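Malate dehydrogenase (Picrophilus torridus, PDB 4BGV) probably catalyses the reversible, NAD-dependent oxidation of malate to oxaloacetate in the tricarboxylic acid cycle. Local coordinates at residues E205-D208 / E209-R213. Sequence-based numbering, arbitrary orientation.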
# COMPACT_ATOMS: atom_id res chain seq x y z
N GLU A 205 -1.10 37.53 6.88
CA GLU A 205 -0.15 37.84 5.81
C GLU A 205 0.41 36.56 5.19
O GLU A 205 0.51 36.45 3.96
CB GLU A 205 0.99 38.70 6.32
CG GLU A 205 1.43 39.76 5.35
CD GLU A 205 1.63 39.21 3.95
OE1 GLU A 205 2.65 38.53 3.72
OE2 GLU A 205 0.76 39.44 3.07
N LYS A 206 0.77 35.60 6.04
CA LYS A 206 1.32 34.33 5.56
C LYS A 206 0.26 33.52 4.83
O LYS A 206 0.55 32.86 3.82
CB LYS A 206 1.92 33.53 6.71
CG LYS A 206 2.56 32.23 6.27
CD LYS A 206 3.64 32.46 5.20
CE LYS A 206 4.81 33.28 5.74
NZ LYS A 206 5.90 33.40 4.71
N ILE A 207 -0.97 33.54 5.34
CA ILE A 207 -2.07 32.81 4.69
C ILE A 207 -2.33 33.41 3.31
O ILE A 207 -2.52 32.68 2.34
CB ILE A 207 -3.35 32.82 5.55
CG1 ILE A 207 -3.12 32.01 6.84
CG2 ILE A 207 -4.55 32.25 4.78
CD1 ILE A 207 -4.23 32.19 7.90
N ASP A 208 -2.32 34.74 3.22
CA ASP A 208 -2.51 35.37 1.92
C ASP A 208 -1.41 34.97 0.93
O ASP A 208 -1.68 34.78 -0.26
CB ASP A 208 -2.60 36.90 2.05
CG ASP A 208 -3.88 37.34 2.74
OD1 ASP A 208 -4.80 36.51 2.87
OD2 ASP A 208 -3.97 38.52 3.13
N GLU A 209 -0.18 34.86 1.42
CA GLU A 209 0.95 34.44 0.58
C GLU A 209 0.72 33.04 0.03
O GLU A 209 0.99 32.76 -1.14
CB GLU A 209 2.25 34.45 1.38
CG GLU A 209 2.72 35.83 1.81
CD GLU A 209 3.99 35.78 2.64
OE1 GLU A 209 4.48 34.67 2.93
OE2 GLU A 209 4.51 36.85 3.02
N ILE A 210 0.23 32.16 0.89
CA ILE A 210 0.01 30.77 0.52
C ILE A 210 -1.18 30.64 -0.44
O ILE A 210 -1.15 29.84 -1.38
CB ILE A 210 -0.15 29.91 1.78
CG1 ILE A 210 1.20 29.81 2.50
CG2 ILE A 210 -0.71 28.52 1.44
CD1 ILE A 210 1.17 29.04 3.82
N VAL A 211 -2.21 31.45 -0.21
CA VAL A 211 -3.35 31.50 -1.12
C VAL A 211 -2.91 31.93 -2.53
O VAL A 211 -3.30 31.32 -3.53
CB VAL A 211 -4.44 32.41 -0.57
CG1 VAL A 211 -5.48 32.74 -1.63
CG2 VAL A 211 -5.09 31.73 0.66
N LYS A 212 -2.09 32.97 -2.61
CA LYS A 212 -1.62 33.44 -3.91
C LYS A 212 -0.74 32.40 -4.61
O LYS A 212 -0.89 32.18 -5.82
CB LYS A 212 -0.89 34.78 -3.75
CG LYS A 212 -0.52 35.45 -5.07
CD LYS A 212 0.04 36.85 -4.85
CE LYS A 212 -1.07 37.87 -4.66
NZ LYS A 212 -0.55 39.26 -4.82
N ARG A 213 0.16 31.75 -3.88
CA ARG A 213 0.97 30.68 -4.47
C ARG A 213 0.10 29.57 -5.01
O ARG A 213 0.41 28.99 -6.05
CB ARG A 213 1.97 30.09 -3.47
CG ARG A 213 2.99 29.13 -4.08
CD ARG A 213 3.95 28.62 -3.02
NE ARG A 213 4.92 27.67 -3.58
CZ ARG A 213 5.77 26.96 -2.85
NH1 ARG A 213 5.79 27.08 -1.52
NH2 ARG A 213 6.61 26.12 -3.46
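K206 and E209, three residues apart on one helix, form a salt bridge in which NZ meets OE1 at 2.6 Å, on the syn side of the carboxylate and 16° out of its plane. The lysine's CG is anti to its backbone N (chi1 -178°), and bends at chi2 and chi3 fold the flexible chain toward the acid. E209 was modelled in two conformers, and its contacts are described for one, extended beyond CG. There OE2 lies 2.6 Å from OE1 of E205, a doubtful pair that would make sense if one acid were protonated; the side chains cross at about a right angle, carboxylate planes 59° apart. Shortening K206 to an alanine is likely to leave OE1 of E209 without its cationic mate. Long polar chains suit this outer side, where K206 also makes a weak, long ion pair with E164. Elsewhere round the helix, D208 OD1 bridges to R204. Branched apolar side chains suit the side turned to the domain, where I207 and I210 are buried and CG2 of I207 meets CG2 of V211 at 4.2 Å. Helix 204-215 packs with I210 against F157 and F160 of helix 150-165, V211 also against F157, and I207 and V211 against I188 of strand 184-193.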